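Local coordinates for hypothetical protein (Pseudomonas aeruginosa, PDB 2IGS) that is of unknown function but belongs to the DUF3218 family, which is grouped with the lysozyme-like proteins, and is built mostly of helices with one small antiparallel sheet, at residues Pro12-Ala17 against Gln37-Trp42; Cys91-Leu96 against Leu169-Lys174; Thr130-Ser135 against Ser199-Thr204; Ile142-Gly147 against Arg184-Asn189. All coordinates share one frame; numbering follows the deposited sequence.

How the contacts relate
From the N terminus, contact 1 closes first. It joins helices 12-27 and 35-48 and is complete before the others begin. Contact 2 opens on helix 87-113 and closes at the start of helix 171-177. Before it closes, contacts 3 and 4 have both opened, so contact 2 crosses each of them. Contact 3 spans from strand 132-134 to the junction of helices 190-200 and 203-216. Contact 4 pairs two loops and lies wholly within that span. Y203 and T204 of contact 3 hydrogen-bond to W42 of contact 1, and S135 bonds to G147 of contact 4. Contacts 1 and 4 lie about 35 Å apart, centre to centre.

Contact 1. Residues Pro12-Ala17 against Gln37-Trp42; sequences PGQSLA and QTIEAW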
loop_
_atom_site.group_PDB
_atom_site.type_symbol
_atom_site.label_atom_id
_atom_site.label_comp_id
_atom_site.label_asym_id
_atom_site.label_seq_id
_atom_site.Cartn_x
_atom_site.Cartn_y
_atom_site.Cartn_z
ATOM N N PRO F 12 18.351 -32.830 28.667
ATOM C CA PRO F 12 19.809 -32.592 28.542
ATOM C C PRO F 12 20.200 -31.355 29.338
ATOM O O PRO F 12 21.282 -31.298 29.862
ATOM C CB PRO F 12 19.991 -32.322 27.050
ATOM C CG PRO F 12 18.608 -31.890 26.569
ATOM C CD PRO F 12 17.653 -32.675 27.370
ATOM N N GLY F 13 19.299 -30.379 29.431
ATOM C CA GLY F 13 19.620 -29.123 30.095
ATOM C C GLY F 13 19.755 -29.330 31.586
ATOM O O GLY F 13 20.751 -28.952 32.183
ATOM N N GLN F 14 18.739 -29.936 32.179
ATOM C CA GLN F 14 18.759 -30.211 33.607
ATOM C C GLN F 14 19.906 -31.145 33.995
ATOM O O GLN F 14 20.604 -30.888 34.971
ATOM C CB GLN F 14 17.419 -30.764 34.077
ATOM C CG GLN F 14 17.331 -30.861 35.578
ATOM C CD GLN F 14 15.992 -30.433 36.102
ATOM O OE1 GLN F 14 14.977 -30.416 35.373
ATOM N NE2 GLN F 14 15.967 -30.075 37.377
ATOM N N SER F 15 20.082 -32.224 33.238
ATOM C CA SER F 15 21.190 -33.161 33.447
ATOM C C SER F 15 22.542 -32.475 33.429
ATOM O O SER F 15 23.298 -32.582 34.387
ATOM C CB SER F 15 21.171 -34.276 32.397
ATOM O OG SER F 15 19.985 -35.046 32.495
ATOM N N LEU F 16 22.852 -31.757 32.353
ATOM C CA LEU F 16 24.175 -31.123 32.252
ATOM C C LEU F 16 24.336 -29.980 33.251
ATOM O O LEU F 16 25.406 -29.824 33.850
ATOM C CB LEU F 16 24.458 -30.662 30.823
ATOM C CG LEU F 16 24.479 -31.756 29.746
ATOM C CD1 LEU F 16 24.291 -31.181 28.354
ATOM C CD2 LEU F 16 25.750 -32.584 29.833
ATOM N N ALA F 17 23.272 -29.197 33.446
ATOM C CA ALA F 17 23.225 -28.208 34.522
ATOM C C ALA F 17 23.628 -28.796 35.877
ATOM O O ALA F 17 24.351 -28.158 36.640
ATOM C CB ALA F 17 21.844 -27.589 34.620
ATOM N N GLN F 37 18.443 -20.345 33.448
ATOM C CA GLN F 37 19.001 -20.030 32.135
ATOM C C GLN F 37 19.840 -21.164 31.541
ATOM O O GLN F 37 19.806 -21.395 30.329
ATOM C CB GLN F 37 19.826 -18.735 32.169
ATOM C CG GLN F 37 19.035 -17.484 32.562
ATOM C CD GLN F 37 19.162 -17.125 34.037
ATOM O OE1 GLN F 37 19.146 -17.996 34.910
ATOM N NE2 GLN F 37 19.279 -15.829 34.318
ATOM N N THR F 38 20.571 -21.870 32.396
ATOM C CA THR F 38 21.435 -22.979 31.964
ATOM C C THR F 38 20.634 -24.198 31.458
ATOM O O THR F 38 20.939 -24.728 30.384
ATOM C CB THR F 38 22.416 -23.389 33.080
ATOM O OG1 THR F 38 23.193 -22.246 33.463
ATOM C CG2 THR F 38 23.350 -24.470 32.600
ATOM N N ILE F 39 19.618 -24.620 32.221
ATOM C CA ILE F 39 18.707 -25.680 31.763
ATOM C C ILE F 39 18.032 -25.279 30.437
ATOM O O ILE F 39 18.035 -26.062 29.474
ATOM C CB ILE F 39 17.609 -26.059 32.821
ATOM C CG1 ILE F 39 18.224 -26.519 34.152
ATOM C CG2 ILE F 39 16.709 -27.156 32.274
ATOM C CD1 ILE F 39 17.347 -26.239 35.397
ATOM N N GLU F 40 17.469 -24.062 30.401
ATOM C CA GLU F 40 16.758 -23.562 29.232
ATOM C C GLU F 40 17.641 -23.478 27.981
ATOM O O GLU F 40 17.229 -23.896 26.905
ATOM C CB GLU F 40 16.087 -22.204 29.513
ATOM C CG GLU F 40 15.213 -21.754 28.354
ATOM C CD GLU F 40 14.455 -20.467 28.602
ATOM O OE1 GLU F 40 14.527 -19.933 29.720
ATOM O OE2 GLU F 40 13.806 -19.972 27.653
ATOM N N ALA F 41 18.842 -22.934 28.124
ATOM C CA ALA F 41 19.813 -22.857 27.012
ATOM C C ALA F 41 20.147 -24.239 26.441
ATOM O O ALA F 41 20.139 -24.445 25.230
ATOM C CB ALA F 41 21.098 -22.148 27.478
ATOM N N TRP F 42 20.440 -25.195 27.317
ATOM C CA TRP F 42 20.916 -26.518 26.868
ATOM C C TRP F 42 19.772 -27.474 26.477
ATOM O O TRP F 42 20.008 -28.523 25.893
ATOM C CB TRP F 42 21.883 -27.115 27.905
ATOM C CG TRP F 42 23.250 -26.412 27.896
ATOM C CD1 TRP F 42 23.799 -25.677 26.860
ATOM C CD2 TRP F 42 24.249 -26.439 28.933
ATOM N NE1 TRP F 42 25.066 -25.244 27.197
ATOM C CE2 TRP F 42 25.361 -25.680 28.468
ATOM C CE3 TRP F 42 24.302 -27.007 30.224
ATOM C CZ2 TRP F 42 26.511 -25.473 29.248
ATOM C CZ3 TRP F 42 25.456 -26.815 30.995
ATOM C CH2 TRP F 42 26.551 -26.056 30.491
#
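G13 sits directly against the backbone of helix segment 37-42. G13 CA lies 3.5 Å from I39 O, and a CA-H points at that oxygen with an angle of 155° at the hydrogen. The same G13 CA touches W42 CB at 3.7 Å. I39 and W42 then grip segment 12-17 at two places. I39 CG2, anti to its own backbone N, presses on the peptide that follows G13, 3.4 Å from Q14 N. I39 CG1 reaches farther along the helix and meets A17 CB at 3.8 Å. The benzene end of the W42 indole meets L16 obliquely, with CE3 3.7 Å from L16 CB. G13 O and A17 N lie near the ring plane at its edge, and they are already paired with each other in a helical bond of 2.8 Å. T38 adds its methyl, with CG2 4.0 Å from A17 CB. The T38 hydroxyl is turned back to bond P34 O.

The next shell holds the tryptophan in place. W42 NE1 bonds T204 O, and W42 O bonds Y203 OH, both at the start of helix 203-216. Y20 makes an edge-to-face stack with the indole. D43 OD1 bonds G13 N, an amide in the first turn of helix 12-27. The two segment axes come within 7.2 Å of each other and cross at 131°. This is close helix-helix packing through a glycine, with a CA-H...O contact at the crossing, between two successive helices of a helix bundle.

Contact 2. Residues Cys91-Leu96 against Leu169-Lys174; sequences CNVEIL and LPEDIK
E171 leaves the first turn of its helix pointing at helix 87-113. E171 CB is 4.0 Å from V93 CG1. Beyond CG the chain runs extended across the valine at about a right angle, and the carboxylate ends against the V93 methyls. CD approaches V93 CG1, and E171 OE1 comes closest, 3.4 Å from V93 CG1. E171 OE2 is about equally far from both methyls, 4.1 Å from V93 CG2. This is one of two modelled conformers of E171.

The polar link runs through water. V93 O accepts from two waters, one at 2.9 Å and one at 2.7 Å. The first water accepts from E171 N and the second from D172 N. To one side, D172 OD1 touches E94 CG at 3.6 Å. The two carboxylates carry like charge, and R89 bridges to both, which probably eases the repulsion. E94 also pairs with R82. P170, the N-cap residue, packs on S101 and T208.

Segment 91-96 contains a wider pi-type turn, in which L96 N bonds C91 O; C91 is held to C27 by a disulfide. Two waters bridge V93 O, in the pi-type turn of helix 87-113, to the first-turn amides of E171 and D172 in helix 171-177.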
loop_
_atom_site.group_PDB
_atom_site.type_symbol
_atom_site.label_atom_id
_atom_site.label_comp_id
_atom_site.label_asym_id
_atom_site.label_seq_id
_atom_site.Cartn_x
_atom_site.Cartn_y
_atom_site.Cartn_z
ATOM N N CYS F 91 38.045 -22.757 36.044
ATOM C CA CYS F 91 37.037 -21.928 36.696
ATOM C C CYS F 91 36.819 -20.557 36.068
ATOM O O CYS F 91 35.693 -20.206 35.720
ATOM C CB CYS F 91 37.375 -21.777 38.166
ATOM S SG CYS F 91 37.232 -23.360 38.999
ATOM N N ASN F 92 37.911 -19.806 35.921
ATOM C CA ASN F 92 37.854 -18.401 35.543
ATOM C C ASN F 92 38.090 -18.110 34.067
ATOM O O ASN F 92 37.922 -16.974 33.634
ATOM C CB ASN F 92 38.824 -17.591 36.412
ATOM C CG ASN F 92 38.602 -17.819 37.902
ATOM O OD1 ASN F 92 37.477 -18.069 38.350
ATOM N ND2 ASN F 92 39.680 -17.744 38.677
ATOM N N VAL F 93 38.478 -19.115 33.291
ATOM C CA VAL F 93 38.546 -18.937 31.827
ATOM C C VAL F 93 37.472 -19.733 31.079
ATOM O O VAL F 93 36.851 -19.228 30.149
ATOM C CB VAL F 93 39.969 -19.209 31.254
ATOM C CG1 VAL F 93 39.995 -19.048 29.716
ATOM C CG2 VAL F 93 40.996 -18.275 31.918
ATOM N N GLU F 94 37.220 -20.958 31.527
ATOM C CA GLU F 94 36.335 -21.872 30.816
ATOM C C GLU F 94 34.884 -21.923 31.314
ATOM O O GLU F 94 33.940 -21.712 30.537
ATOM C CB GLU F 94 36.958 -23.269 30.781
ATOM C CG GLU F 94 38.409 -23.263 30.253
ATOM C CD GLU F 94 39.122 -24.594 30.423
ATOM O OE1 GLU F 94 40.317 -24.599 30.772
ATOM O OE2 GLU F 94 38.495 -25.650 30.210
ATOM N N ILE F 95 34.706 -22.180 32.600
ATOM C CA ILE F 95 33.390 -22.536 33.113
ATOM C C ILE F 95 32.504 -21.368 33.600
ATOM O O ILE F 95 31.413 -21.134 33.060
ATOM C CB ILE F 95 33.491 -23.697 34.136
ATOM C CG1 ILE F 95 34.047 -24.947 33.423
ATOM C CG2 ILE F 95 32.122 -23.980 34.775
ATOM C CD1 ILE F 95 34.070 -26.235 34.255
ATOM N N LEU F 96 32.951 -20.628 34.606
ATOM C CA LEU F 96 32.090 -19.558 35.134
ATOM C C LEU F 96 31.772 -18.492 34.061
ATOM O O LEU F 96 30.628 -18.048 33.962
ATOM C CB LEU F 96 32.653 -18.964 36.444
ATOM C CG LEU F 96 32.907 -19.967 37.588
ATOM C CD1 LEU F 96 33.436 -19.297 38.843
ATOM C CD2 LEU F 96 31.683 -20.806 37.931
ATOM N N LEU F 169 31.330 -13.769 25.047
ATOM C CA LEU F 169 31.756 -15.129 24.732
ATOM C C LEU F 169 33.038 -15.482 25.492
ATOM O O LEU F 169 33.975 -14.673 25.517
ATOM C CB LEU F 169 31.991 -15.209 23.224
ATOM C CG LEU F 169 31.795 -16.482 22.407
ATOM C CD1 LEU F 169 30.560 -17.267 22.791
ATOM C CD2 LEU F 169 31.734 -16.077 20.945
ATOM N N PRO F 170 33.091 -16.672 26.136
ATOM C CA PRO F 170 34.350 -17.077 26.780
ATOM C C PRO F 170 35.501 -17.130 25.780
ATOM O O PRO F 170 35.277 -17.382 24.580
ATOM C CB PRO F 170 34.060 -18.488 27.317
ATOM C CG PRO F 170 32.834 -18.941 26.611
ATOM C CD PRO F 170 32.043 -17.689 26.315
ATOM N N GLU F 171 36.708 -16.880 26.292
ATOM C CA GLU F 171 37.958 -16.827 25.527
ATOM C C GLU F 171 38.105 -17.934 24.481
ATOM O O GLU F 171 38.364 -17.657 23.305
ATOM C CB GLU F 171 39.164 -16.873 26.478
ATOM C CG GLU F 171 39.427 -15.581 27.244
ATOM C CD GLU F 171 40.514 -15.715 28.316
ATOM O OE1 GLU F 171 41.504 -16.449 28.092
ATOM O OE2 GLU F 171 40.373 -15.076 29.382
ATOM N N ASP F 172 37.939 -19.178 24.923
ATOM C CA ASP F 172 38.252 -20.367 24.096
ATOM C C ASP F 172 37.346 -20.541 22.869
ATOM O O ASP F 172 37.798 -21.000 21.823
ATOM C CB ASP F 172 38.256 -21.637 24.947
ATOM C CG ASP F 172 39.458 -21.717 25.878
ATOM O OD1 ASP F 172 39.376 -22.449 26.886
ATOM O OD2 ASP F 172 40.490 -21.059 25.602
ATOM N N ILE F 173 36.077 -20.165 23.012
ATOM C CA ILE F 173 35.134 -20.134 21.891
ATOM C C ILE F 173 35.449 -18.975 20.945
ATOM O O ILE F 173 35.452 -19.131 19.721
ATOM C CB ILE F 173 33.652 -20.097 22.380
ATOM C CG1 ILE F 173 33.409 -21.192 23.429
ATOM C CG2 ILE F 173 32.694 -20.278 21.199
ATOM C CD1 ILE F 173 31.976 -21.313 23.891
ATOM N N LYS F 174 35.731 -17.814 21.519
ATOM C CA LYS F 174 36.206 -16.655 20.753
ATOM C C LYS F 174 37.471 -16.984 19.916
ATOM O O LYS F 174 37.569 -16.598 18.753
ATOM C CB LYS F 174 36.450 -15.460 21.697
ATOM C CG LYS F 174 36.063 -14.114 21.114
ATOM C CD LYS F 174 36.557 -12.953 21.975
ATOM C CE LYS F 174 36.519 -11.587 21.221
ATOM N NZ LYS F 174 35.117 -11.064 20.898
HETATM O O HOH W 1 36.874 -16.579 29.096
HETATM O O HOH W 2 36.941 -20.056 27.544
#

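Contact 3. Residues Thr130-Ser135 against Ser199-Thr204; sequences TDVGFS and SGLRYT. With ACY (acetic acid), chain V.
S135 OG is held by two hydrogen bonds. It accepts from G147 N, in the loop leading into strand 148-150 of the same chain. S135 OG also donates to the O atom of a bound acetic acid at 3.2 Å. The acetic acid probably comes from the crystallisation liquor. The hydroxyl takes the crowded position between the S135 backbone N and carbonyl carbon.

At the other end of the same segment, T130 makes the main contact with 199-204. Its CG2 is anti to its carbonyl carbon and lies against the peptide joining R202 and Y203. T130 CG2 is 3.3 Å from R202 C and 3.4 Å from Y203 N. Strand 132-134 is an edge strand of the three-stranded antiparallel sheet in this chain, and G133 pairs with L149 of strand 148-150. Segment 199-204 holds the end of helix 190-200, the two-residue link L201-R202 and the start of helix 203-216, so the contact sets the edge of the sheet against a helix-helix junction. R202 is the N-cap of the second helix.

V132 and L201 meet loosely tip to tip, with CG2 of V132 4.4 Å from CD1 of L201. Both side chains also touch V150 in the central strand. V132 also packs on F194 and I197 of helix 190-200. In the first turn of helix 203-216, T204 N bonds E72 OE1.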
loop_
_atom_site.group_PDB
_atom_site.type_symbol
_atom_site.label_atom_id
_atom_site.label_comp_id
_atom_site.label_asym_id
_atom_site.label_seq_id
_atom_site.Cartn_x
_atom_site.Cartn_y
_atom_site.Cartn_z
ATOM N N THR F 130 26.036 -28.492 16.756
ATOM C CA THR F 130 27.442 -28.478 16.420
ATOM C C THR F 130 27.697 -28.521 14.911
ATOM O O THR F 130 28.841 -28.663 14.481
ATOM C CB THR F 130 28.146 -29.686 17.034
ATOM O OG1 THR F 130 27.420 -30.866 16.672
ATOM C CG2 THR F 130 28.189 -29.566 18.563
ATOM N N ASP F 131 26.649 -28.423 14.101
ATOM C CA ASP F 131 26.840 -28.546 12.655
ATOM C C ASP F 131 27.676 -27.366 12.122
ATOM O O ASP F 131 27.581 -26.205 12.614
ATOM C CB ASP F 131 25.493 -28.639 11.913
ATOM C CG ASP F 131 24.960 -30.080 11.797
ATOM O OD1 ASP F 131 25.724 -31.051 11.961
ATOM O OD2 ASP F 131 23.748 -30.253 11.535
ATOM N N VAL F 132 28.512 -27.690 11.139
ATOM C CA VAL F 132 29.261 -26.701 10.378
ATOM C C VAL F 132 29.006 -26.944 8.894
ATOM O O VAL F 132 29.187 -28.060 8.371
ATOM C CB VAL F 132 30.774 -26.700 10.721
ATOM C CG1 VAL F 132 31.507 -25.563 9.997
ATOM C CG2 VAL F 132 30.966 -26.570 12.243
ATOM N N GLY F 133 28.522 -25.898 8.234
ATOM C CA GLY F 133 28.146 -25.983 6.843
ATOM C C GLY F 133 28.479 -24.687 6.135
ATOM O O GLY F 133 29.281 -23.887 6.632
ATOM N N PHE F 134 27.838 -24.474 4.991
ATOM C CA PHE F 134 28.099 -23.307 4.161
ATOM C C PHE F 134 26.999 -22.242 4.225
ATOM O O PHE F 134 25.800 -22.547 4.183
ATOM C CB PHE F 134 28.288 -23.740 2.718
ATOM C CG PHE F 134 29.497 -24.627 2.498
ATOM C CD1 PHE F 134 29.351 -26.005 2.369
ATOM C CD2 PHE F 134 30.771 -24.080 2.413
ATOM C CE1 PHE F 134 30.469 -26.823 2.165
ATOM C CE2 PHE F 134 31.866 -24.865 2.193
ATOM C CZ PHE F 134 31.725 -26.252 2.075
ATOM N N SER F 135 27.418 -20.983 4.312
ATOM C CA SER F 135 26.500 -19.899 4.081
ATOM C C SER F 135 26.041 -19.961 2.614
ATOM O O SER F 135 26.638 -20.638 1.769
ATOM C CB SER F 135 27.115 -18.547 4.440
ATOM O OG SER F 135 28.082 -18.129 3.498
ATOM N N SER F 199 35.662 -29.738 14.611
ATOM C CA SER F 199 36.239 -30.648 15.597
ATOM C C SER F 199 36.223 -30.096 17.014
ATOM O O SER F 199 36.076 -30.864 17.958
ATOM C CB SER F 199 37.665 -31.003 15.210
ATOM O OG SER F 199 37.657 -31.722 14.003
ATOM N N GLY F 200 36.387 -28.778 17.144
ATOM C CA GLY F 200 36.410 -28.080 18.425
ATOM C C GLY F 200 35.052 -27.885 19.105
ATOM O O GLY F 200 34.985 -27.652 20.326
ATOM N N LEU F 201 33.964 -27.986 18.349
ATOM C CA LEU F 201 32.669 -27.629 18.920
ATOM C C LEU F 201 32.071 -28.773 19.711
ATOM O O LEU F 201 32.231 -29.942 19.355
ATOM C CB LEU F 201 31.662 -27.144 17.865
ATOM C CG LEU F 201 31.745 -25.701 17.352
ATOM C CD1 LEU F 201 30.564 -25.422 16.449
ATOM C CD2 LEU F 201 31.800 -24.661 18.496
ATOM N N ARG F 202 31.391 -28.418 20.799
ATOM C CA ARG F 202 30.561 -29.383 21.511
ATOM C C ARG F 202 29.159 -28.835 21.643
ATOM O O ARG F 202 28.944 -27.657 21.418
ATOM C CB ARG F 202 31.172 -29.777 22.866
ATOM C CG ARG F 202 32.357 -30.765 22.727
ATOM C CD ARG F 202 33.358 -30.568 23.840
ATOM N NE ARG F 202 32.707 -29.928 24.975
ATOM C CZ ARG F 202 33.150 -28.843 25.604
ATOM N NH1 ARG F 202 34.297 -28.263 25.252
ATOM N NH2 ARG F 202 32.435 -28.360 26.612
ATOM N N TYR F 203 28.208 -29.717 21.971
ATOM C CA TYR F 203 26.796 -29.379 22.075
ATOM C C TYR F 203 26.636 -28.142 22.940
ATOM O O TYR F 203 25.986 -27.175 22.559
ATOM C CB TYR F 203 26.070 -30.590 22.694
ATOM C CG TYR F 203 24.604 -30.429 23.036
ATOM C CD1 TYR F 203 24.198 -29.714 24.167
ATOM C CD2 TYR F 203 23.632 -31.057 22.278
ATOM C CE1 TYR F 203 22.822 -29.610 24.500
ATOM C CE2 TYR F 203 22.281 -30.970 22.608
ATOM C CZ TYR F 203 21.882 -30.244 23.704
ATOM O OH TYR F 203 20.541 -30.161 24.011
ATOM N N THR F 204 27.279 -28.192 24.097
ATOM C CA THR F 204 27.234 -27.182 25.131
ATOM C C THR F 204 27.865 -25.826 24.712
ATOM O O THR F 204 27.311 -24.749 24.992
ATOM C CB THR F 204 27.890 -27.834 26.356
ATOM O OG1 THR F 204 27.073 -27.720 27.521
ATOM C CG2 THR F 204 29.311 -27.437 26.591
HETATM C C ACY V . 27.283 -14.903 0.854
HETATM O O ACY V . 26.925 -15.753 1.753
HETATM O OXT ACY V . 27.046 -14.954 -0.401
HETATM C CH3 ACY V . 28.076 -13.707 1.297
#

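Contact 4. Residues Ile142-Gly147 against Arg184-Asn189; sequences ISQESG and RLDAPN
Two type I beta turns face each other here, S143 to S146 and R184 to A187. One is in the loop before strand 148-150, the other in the loop before helix 190-200. A single backbone bond joins them. L185 N donates to S146 O at 2.9 Å. The bond is bent at the hydrogen, 137°, but the donor lies nearly along the C=O axis.

The first turn is well satisfied from within. S146 N bonds S143 O across the turn. S143 OG accepts from E145 N at 3.0 Å, which makes an ST turn. S146 OG accepts from S143 N at 3.2 Å in a nearly straight bond of 164°, and it also bonds S135 O. That buried hydroxyl therefore ties the turn to the end of strand 132-134. In the second turn A187 N bonds R184 O.

E145 and R184 run side by side in the same direction. E145 OE1 lies over one face of the guanidinium, 3.6 Å from R184 NH1 in the conformer described, one of two modelled. No N-H points at it, so this salt bridge works by charge alone. The stronger partner of E145 OE1 is R157 NH2. R157 and R184 come close with like charge, and the carboxylate they share probably eases that repulsion.

L185 lies over the first turn. Its CG takes the crowded position between backbone N and carbonyl carbon, chi1 64°, which folds the side chain that way. L185 CD1 touches Q144 CA at 3.6 Å. L185 CD2 lies 3.6 Å from S143 O and 4.0 Å from I142 CG2.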
loop_
_atom_site.group_PDB
_atom_site.type_symbol
_atom_site.label_atom_id
_atom_site.label_comp_id
_atom_site.label_asym_id
_atom_site.label_seq_id
_atom_site.Cartn_x
_atom_site.Cartn_y
_atom_site.Cartn_z
ATOM N N ILE F 142 25.201 -22.311 -3.081
ATOM C CA ILE F 142 26.503 -22.063 -2.514
ATOM C C ILE F 142 27.353 -21.512 -3.689
ATOM O O ILE F 142 27.288 -22.019 -4.803
ATOM C CB ILE F 142 27.090 -23.366 -1.837
ATOM C CG1 ILE F 142 26.204 -23.834 -0.666
ATOM C CG2 ILE F 142 28.547 -23.159 -1.371
ATOM C CD1 ILE F 142 26.516 -25.284 -0.127
ATOM N N SER F 143 28.075 -20.424 -3.451
ATOM C CA SER F 143 28.982 -19.844 -4.453
ATOM C C SER F 143 30.319 -19.645 -3.764
ATOM O O SER F 143 30.415 -19.886 -2.560
ATOM C CB SER F 143 28.458 -18.500 -4.951
ATOM O OG SER F 143 28.738 -17.487 -3.992
ATOM N N GLN F 144 31.340 -19.190 -4.500
ATOM C CA GLN F 144 32.632 -18.938 -3.875
ATOM C C GLN F 144 32.639 -17.735 -2.971
ATOM O O GLN F 144 33.640 -17.463 -2.346
ATOM C CB GLN F 144 33.818 -18.884 -4.863
ATOM C CG GLN F 144 33.506 -18.956 -6.346
ATOM C CD GLN F 144 34.732 -19.388 -7.148
ATOM O OE1 GLN F 144 35.868 -19.354 -6.650
ATOM N NE2 GLN F 144 34.514 -19.793 -8.389
ATOM N N GLU F 145 31.518 -17.025 -2.888
ATOM C CA GLU F 145 31.359 -15.962 -1.902
ATOM C C GLU F 145 30.895 -16.505 -0.561
ATOM O O GLU F 145 30.955 -15.787 0.430
ATOM C CB GLU F 145 30.370 -14.891 -2.378
ATOM C CG GLU F 145 30.905 -13.926 -3.439
ATOM C CD GLU F 145 32.086 -13.088 -2.968
ATOM O OE1 GLU F 145 32.316 -12.973 -1.748
ATOM O OE2 GLU F 145 32.796 -12.527 -3.826
ATOM N N SER F 146 30.400 -17.746 -0.543
ATOM C CA SER F 146 29.957 -18.400 0.690
ATOM C C SER F 146 31.087 -18.666 1.679
ATOM O O SER F 146 32.256 -18.817 1.291
ATOM C CB SER F 146 29.265 -19.739 0.386
ATOM O OG SER F 146 28.077 -19.537 -0.356
ATOM N N GLY F 147 30.725 -18.732 2.958
ATOM C CA GLY F 147 31.652 -19.080 4.019
ATOM C C GLY F 147 31.006 -20.055 4.971
ATOM O O GLY F 147 30.214 -20.889 4.566
ATOM N N ARG F 184 35.933 -16.383 3.329
ATOM C CA ARG F 184 35.387 -16.933 2.071
ATOM C C ARG F 184 35.896 -18.363 1.851
ATOM O O ARG F 184 36.996 -18.701 2.282
ATOM C CB ARG F 184 35.719 -16.023 0.868
ATOM C CG ARG F 184 34.900 -14.724 0.831
ATOM C CD ARG F 184 35.524 -13.566 0.028
ATOM N NE ARG F 184 35.142 -12.279 0.625
ATOM C CZ ARG F 184 35.041 -11.110 -0.013
ATOM N NH1 ARG F 184 35.280 -11.011 -1.312
ATOM N NH2 ARG F 184 34.683 -10.028 0.662
ATOM N N LEU F 185 35.099 -19.199 1.187
ATOM C CA LEU F 185 35.437 -20.626 1.022
ATOM C C LEU F 185 36.657 -20.921 0.123
ATOM O O LEU F 185 37.189 -22.040 0.131
ATOM C CB LEU F 185 34.226 -21.481 0.651
ATOM C CG LEU F 185 33.473 -21.279 -0.656
ATOM C CD1 LEU F 185 34.376 -21.449 -1.885
ATOM C CD2 LEU F 185 32.344 -22.264 -0.702
ATOM N N ASP F 186 37.102 -19.928 -0.640
ATOM C CA ASP F 186 38.292 -20.098 -1.455
ATOM C C ASP F 186 39.551 -19.545 -0.779
ATOM O O ASP F 186 40.620 -19.547 -1.380
ATOM C CB ASP F 186 38.094 -19.548 -2.883
ATOM C CG ASP F 186 37.751 -18.052 -2.922
ATOM O OD1 ASP F 186 37.765 -17.369 -1.872
ATOM O OD2 ASP F 186 37.475 -17.548 -4.039
ATOM N N ALA F 187 39.425 -19.104 0.474
ATOM C CA ALA F 187 40.579 -18.716 1.285
ATOM C C ALA F 187 41.537 -19.888 1.544
ATOM O O ALA F 187 41.093 -21.033 1.681
ATOM C CB ALA F 187 40.134 -18.085 2.612
ATOM N N PRO F 188 42.859 -19.607 1.617
ATOM C CA PRO F 188 43.828 -20.705 1.752
ATOM C C PRO F 188 43.727 -21.416 3.103
ATOM O O PRO F 188 44.062 -22.598 3.210
ATOM C CB PRO F 188 45.176 -20.002 1.585
ATOM C CG PRO F 188 44.919 -18.602 2.034
ATOM C CD PRO F 188 43.532 -18.290 1.563
ATOM N N ASN F 189 43.224 -20.720 4.119
ATOM C CA ASN F 189 43.006 -21.362 5.425
ATOM C C ASN F 189 41.578 -21.896 5.726
ATOM O O ASN F 189 41.299 -22.387 6.842
ATOM C CB ASN F 189 43.560 -20.482 6.561
ATOM C CG ASN F 189 42.828 -19.153 6.709
ATOM O OD1 ASN F 189 42.578 -18.710 7.837
ATOM N ND2 ASN F 189 42.503 -18.502 5.595
#